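Local coordinates for uncharacterized HDOD domain protein (Geobacter sulfurreducens, PDB 3HC1), which is of unknown function but binds iron in an HD-type site and is probably a metal-dependent phosphohydrolase of the HDOD family, at residues S290-V293 with E294-A298; A16-F19 with M20-V23. One frame throughout, in Å; residues are numbered along the deposited sequence. Where two conformers were deposited one is given.

Interaction 1 of 2, residues S290-V293 with E294-A298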
ATOM      1  N   SER A 290      16.371   3.863 -11.915  1.00 21.90           N
ATOM      2  CA  SER A 290      17.498   4.704 -11.497  0.50 23.09           C
ATOM      3  C   SER A 290      17.448   5.082 -10.003  1.00 22.71           C
ATOM      4  O   SER A 290      18.459   5.428  -9.412  1.00 23.51           O
ATOM      5  CB  SER A 290      17.588   5.976 -12.352  0.50 23.52           C
ATOM      6  OG  SER A 290      16.712   6.986 -11.879  0.50 23.92           O
ATOM      7  N   SER A 291      16.286   5.024  -9.377  1.00 22.51           N
ATOM      8  CA  SER A 291      16.213   5.436  -7.962  1.00 23.35           C
ATOM      9  C   SER A 291      15.783   4.367  -6.942  1.00 22.97           C
ATOM     10  O   SER A 291      15.690   4.653  -5.708  1.00 21.53           O
ATOM     11  CB  SER A 291      15.326   6.682  -7.853  1.00 26.28           C
ATOM     12  OG  SER A 291      14.071   6.386  -8.372  1.00 36.96           O
ATOM     13  N   ILE A 292      15.581   3.135  -7.411  1.00 21.95           N
ATOM     14  CA  ILE A 292      15.056   2.084  -6.539  1.00 23.47           C
ATOM     15  C   ILE A 292      16.027   1.675  -5.413  1.00 19.30           C
ATOM     16  O   ILE A 292      15.587   1.385  -4.340  1.00 17.83           O
ATOM     17  CB  ILE A 292      14.571   0.852  -7.356  1.00 23.35           C
ATOM     18  CG1 ILE A 292      13.793  -0.131  -6.498  1.00 24.29           C
ATOM     19  CG2 ILE A 292      15.722   0.169  -8.064  1.00 26.59           C
ATOM     20  CD1 ILE A 292      12.564   0.391  -5.874  1.00 23.07           C
ATOM     21  N   VAL A 293      17.337   1.714  -5.629  1.00 21.04           N
ATOM     22  CA  VAL A 293      18.257   1.468  -4.529  1.00 19.88           C
ATOM     23  C   VAL A 293      18.036   2.500  -3.401  1.00 20.40           C
ATOM     24  O   VAL A 293      17.900   2.156  -2.204  1.00 20.37           O
ATOM     25  CB  VAL A 293      19.720   1.447  -5.036  1.00 22.00           C
ATOM     26  CG1 VAL A 293      20.755   1.529  -3.861  1.00 20.43           C
ATOM     27  CG2 VAL A 293      19.899   0.177  -5.860  1.00 25.21           C
ATOM     28  N   GLU A 294      18.000   3.760  -3.794  1.00 19.92           N
ATOM     29  CA  GLU A 294      17.687   4.845  -2.857  1.00 20.31           C
ATOM     30  C   GLU A 294      16.303   4.713  -2.222  1.00 19.89           C
ATOM     31  O   GLU A 294      16.152   4.891  -0.997  1.00 21.59           O
ATOM     32  CB  GLU A 294      17.823   6.179  -3.550  1.00 20.42           C
ATOM     33  CG  GLU A 294      19.265   6.537  -3.758  1.00 31.64           C
ATOM     34  CD  GLU A 294      19.483   7.514  -4.884  1.00 45.62           C
ATOM     35  OE1 GLU A 294      19.078   7.216  -6.042  1.00 41.13           O
ATOM     36  OE2 GLU A 294      20.096   8.573  -4.604  1.00 61.63           O
ATOM     37  N   ILE A 295      15.313   4.330  -3.011  1.00 18.47           N
ATOM     38  CA  ILE A 295      13.928   4.173  -2.471  1.00 19.94           C
ATOM     39  C   ILE A 295      13.929   3.072  -1.391  1.00 23.92           C
ATOM     40  O   ILE A 295      13.463   3.269  -0.258  1.00 20.87           O
ATOM     41  CB  ILE A 295      12.907   3.863  -3.584  1.00 19.51           C
ATOM     42  CG1 ILE A 295      12.650   5.096  -4.459  1.00 21.62           C
ATOM     43  CG2 ILE A 295      11.584   3.367  -2.999  1.00 17.81           C
ATOM     44  CD1 ILE A 295      12.084   4.736  -5.847  1.00 29.38           C
ATOM     45  N   ARG A 296      14.561   1.951  -1.714  1.00 24.41           N
ATOM     46  CA  ARG A 296      14.693   0.847  -0.770  1.00 24.33           C
ATOM     47  C   ARG A 296      15.436   1.221   0.507  1.00 24.46           C
ATOM     48  O   ARG A 296      15.044   0.796   1.594  1.00 22.23           O
ATOM     49  CB  ARG A 296      15.386  -0.357  -1.426  1.00 22.67           C
ATOM     50  CG  ARG A 296      14.560  -1.073  -2.446  1.00 33.57           C
ATOM     51  CD  ARG A 296      15.010  -2.547  -2.654  1.00 39.95           C
ATOM     52  NE  ARG A 296      16.388  -2.646  -3.089  1.00 38.05           N
ATOM     53  CZ  ARG A 296      16.834  -2.657  -4.355  1.00 50.24           C
ATOM     54  NH1 ARG A 296      16.027  -2.599  -5.417  1.00 45.97           N
ATOM     55  NH2 ARG A 296      18.144  -2.740  -4.565  1.00 52.41           N
ATOM     56  N   ALA A 297      16.513   1.979   0.367  1.00 23.23           N
ATOM     57  CA  ALA A 297      17.234   2.478   1.547  1.00 24.18           C
ATOM     58  C   ALA A 297      16.318   3.310   2.469  1.00 25.80           C
ATOM     59  O   ALA A 297      16.325   3.136   3.707  1.00 27.40           O
ATOM     60  CB  ALA A 297      18.475   3.272   1.153  1.00 23.10           C
ATOM     61  N   ALA A 298      15.546   4.205   1.871  1.00 23.60           N
ATOM     62  CA  ALA A 298      14.710   5.110   2.615  1.00 27.91           C
ATOM     63  C   ALA A 298      13.611   4.290   3.340  1.00 28.84           C
ATOM     64  O   ALA A 298      13.425   4.375   4.582  1.00 31.59           O
ATOM     65  CB  ALA A 298      14.103   6.161   1.660  1.00 23.97           C
TER
HETATM   66  O   HOH W   1      19.045   4.780  -6.414  1.00 23.15           O
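Three successive i to i+4 backbone bonds, from Ile-295 N to Ser-291 O (2.7 Å), Arg-296 N to Ile-292 O and Ala-297 N to Val-293 O, continue helix 281-302 through this turn. One step earlier the ladder is interrupted: Ser-290 O and Glu-294 N lie 5.9 Å apart, and a water fills the place, accepting from Glu-294 N at 3.0 Å and donating to Ser-290 O at 3.1 Å. It also donates to Glu-294 OE1, whose extended side chain runs back toward the preceding turn. Ile-295 has CG1 beside its own backbone N (chi1 -72°), which lays CG1 3.3 Å from Ser-291 O and CD1 3.6 Å from Ser-291 OG, a hydroxyl bonded to Glu-287 O one turn back. With an alanine at Ile-295, the Ser-291 carbonyl and hydroxyl would probably lose the hydrocarbon now lying beside them. Ile-292 CD1 packs 4.2 Å from Ile-295 CB. Arg-296 bends at chi3 and runs back obliquely across Ile-292, NH1 lying 3.5 Å from Ile-292 CG1 while NH2 meets Val-293 CG2; one face of the guanidinium lies over Ile-292 O and Val-293 CA. Ile-292 is buried against Ile-129 of helix 116-136 and Leu-246. Since NH1 also makes a weak bond to Arg-244 O, the guanidinium combines apolar contact on its own helix with a weak polar link to the loop.

Interaction 2 of 2, residues A16-F19 with M20-V23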
ATOM      1  N   ALA A  16     -13.289 -16.104   2.119  1.00 18.07           N
ATOM      2  CA  ALA A  16     -12.560 -15.068   2.853  1.00 18.10           C
ATOM      3  C   ALA A  16     -13.311 -14.675   4.138  1.00 19.28           C
ATOM      4  O   ALA A  16     -12.688 -14.605   5.219  1.00 19.78           O
ATOM      5  CB  ALA A  16     -12.252 -13.793   1.959  1.00 16.22           C
ATOM      6  N   ARG A  17     -14.623 -14.428   4.045  1.00 17.61           N
ATOM      7  CA  ARG A  17     -15.360 -14.058   5.297  1.00 22.46           C
ATOM      8  C   ARG A  17     -15.337 -15.176   6.318  1.00 22.63           C
ATOM      9  O   ARG A  17     -15.048 -14.934   7.478  1.00 18.34           O
ATOM     10  CB  ARG A  17     -16.762 -13.554   5.049  1.00 22.97           C
ATOM     11  CG  ARG A  17     -16.743 -12.200   4.367  1.00 27.82           C
ATOM     12  CD  ARG A  17     -18.162 -11.704   4.159  1.00 31.05           C
ATOM     13  NE  ARG A  17     -18.979 -12.711   3.480  1.00 35.32           N
ATOM     14  CZ  ARG A  17     -19.226 -12.787   2.172  1.00 30.61           C
ATOM     15  NH1 ARG A  17     -18.736 -11.914   1.300  1.00 35.26           N
ATOM     16  NH2 ARG A  17     -19.992 -13.770   1.728  1.00 34.21           N
ATOM     17  N   GLU A  18     -15.497 -16.420   5.878  1.00 24.11           N
ATOM     18  CA  GLU A  18     -15.398 -17.557   6.832  1.00 26.26           C
ATOM     19  C   GLU A  18     -14.006 -17.674   7.447  1.00 27.47           C
ATOM     20  O   GLU A  18     -13.850 -17.978   8.644  1.00 28.92           O
ATOM     21  CB  GLU A  18     -15.729 -18.880   6.137  1.00 27.15           C
ATOM     22  CG  GLU A  18     -17.082 -18.905   5.403  1.00 34.32           C
ATOM     23  CD  GLU A  18     -18.303 -19.016   6.338  1.00 43.91           C
ATOM     24  OE1 GLU A  18     -18.127 -19.064   7.581  1.00 39.22           O
ATOM     25  OE2 GLU A  18     -19.441 -19.053   5.809  1.00 44.86           O
ATOM     26  N   PHE A  19     -12.981 -17.419   6.643  1.00 24.17           N
ATOM     27  CA  PHE A  19     -11.594 -17.397   7.148  1.00 29.26           C
ATOM     28  C   PHE A  19     -11.426 -16.342   8.279  1.00 29.59           C
ATOM     29  O   PHE A  19     -10.636 -16.529   9.194  1.00 26.61           O
ATOM     30  CB  PHE A  19     -10.633 -17.058   5.982  1.00 30.11           C
ATOM     31  CG  PHE A  19      -9.200 -17.479   6.193  1.00 34.68           C
ATOM     32  CD1 PHE A  19      -8.821 -18.816   6.045  1.00 44.13           C
ATOM     33  CD2 PHE A  19      -8.219 -16.545   6.443  1.00 29.49           C
ATOM     34  CE1 PHE A  19      -7.478 -19.219   6.180  1.00 40.29           C
ATOM     35  CE2 PHE A  19      -6.877 -16.941   6.580  1.00 37.17           C
ATOM     36  CZ  PHE A  19      -6.519 -18.287   6.447  1.00 30.26           C
HETATM   37  N   MSE A  20     -12.125 -15.218   8.191  1.00 27.36           N
HETATM   38  CA  MSE A  20     -12.025 -14.230   9.280  1.00 30.16           C
HETATM   39  C   MSE A  20     -12.911 -14.577  10.532  1.00 30.98           C
HETATM   40  O   MSE A  20     -12.512 -14.327  11.665  1.00 30.98           O
HETATM   41  CB  MSE A  20     -12.367 -12.874   8.754  1.00 27.98           C
HETATM   42  CG  MSE A  20     -11.282 -12.332   7.928  1.00 39.72           C
HETATM   43 SE   MSE A  20     -11.969 -10.844   6.951  0.75 38.81          SE
HETATM   44  CE  MSE A  20     -12.552  -9.737   8.139  1.00  7.88           C
ATOM     45  N   SER A  21     -14.098 -15.126  10.299  1.00 36.80           N
ATOM     46  CA  SER A  21     -14.979 -15.726  11.359  1.00 37.76           C
ATOM     47  C   SER A  21     -14.282 -16.450  12.490  1.00 39.03           C
ATOM     48  O   SER A  21     -14.660 -16.312  13.648  1.00 40.68           O
ATOM     49  CB  SER A  21     -15.911 -16.780  10.752  1.00 39.97           C
ATOM     50  OG  SER A  21     -16.798 -16.235   9.789  1.00 44.84           O
ATOM     51  N   GLY A  22     -13.297 -17.266  12.156  1.00 36.85           N
ATOM     52  CA  GLY A  22     -12.627 -18.086  13.144  1.00 35.40           C
ATOM     53  C   GLY A  22     -11.633 -17.322  13.982  1.00 38.57           C
ATOM     54  O   GLY A  22     -11.065 -17.879  14.927  1.00 39.70           O
ATOM     55  N   VAL A  23     -11.385 -16.063  13.641  1.00 35.43           N
ATOM     56  CA  VAL A  23     -10.525 -15.211  14.459  1.00 35.66           C
ATOM     57  C   VAL A  23     -11.466 -14.511  15.433  1.00 34.29           C
ATOM     58  O   VAL A  23     -12.473 -13.916  15.033  1.00 30.42           O
ATOM     59  CB  VAL A  23      -9.738 -14.170  13.611  1.00 34.05           C
ATOM     60  CG1 VAL A  23      -8.915 -13.211  14.493  1.00 33.22           C
ATOM     61  CG2 VAL A  23      -8.876 -14.879  12.602  1.00 42.26           C
TER
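Arg-17 O is the main acceptor here, taking two donors from Ser-21. The backbone N of Ser-21 approaches Arg-17 O at 3.0 Å with an N-H...O angle of 173°, nearly in line with the C=O bond. Ser-21 OG, by contrast, reaches Arg-17 O at 3.2 Å from above the carbonyl plane. That second bond follows from the serine rotamer: OG stands beside its own backbone N (chi1 -62°), turned back toward the preceding turn. Met-20 N donates to Ala-16 O at 3.1 Å and makes a weak, strongly bent bond to Arg-17 O. The arginine's own charged end points elsewhere, its NH2 forming a salt bridge with Glu-10. Near the C-terminal end of helix 9-21, Gly-22 N stands 3.6 Å from Glu-18 O, and Val-23 N bonds to Met-20 O at 2.9 Å, an i to i+3 link. Helix 9-21 is the first helix of this all-helical HDOD protein, packed on helices 154-162 and 193-203. Met-20, a selenomethionine, places CG 3.8 Å from Ala-16 O; its chain then bends at chi3 and reaches Phe-158 and Ala-199. Phe-19 keeps CB against Met-20 N and has CG anti to the backbone N, which carries the ring toward Arg-163 and Phe-189. It makes a cation-pi contact with Arg-163 and meets Phe-189 with the planes at about 45°. Ala-16, small and buried, fits against Glu-195 and Val-196, while Val-23 touches Phe-158 and Phe-162, its CG2 also lying 4.2 Å from Phe-19 O.

The two contacts share no helix: interaction 2 comes first, toward the end of helix 9-21, and interaction 1 lies far later, within helix 281-302, the last of the chain. Their centres are 37 Å apart on opposite sides of the chain's centre, and their nearest atoms about 28 Å, so neither touches the other. Each nevertheless rests on helices bearing iron ligands. Residues 290-298 pack against helix 116-136, which carries His-122, and residues 16-23 against helix 193-203, which begins at His-193. The side chains of Ile-292 and Ala-16 lie about 13 and 14 Å from a bound iron, so these two contacts sit outside the coordination shell.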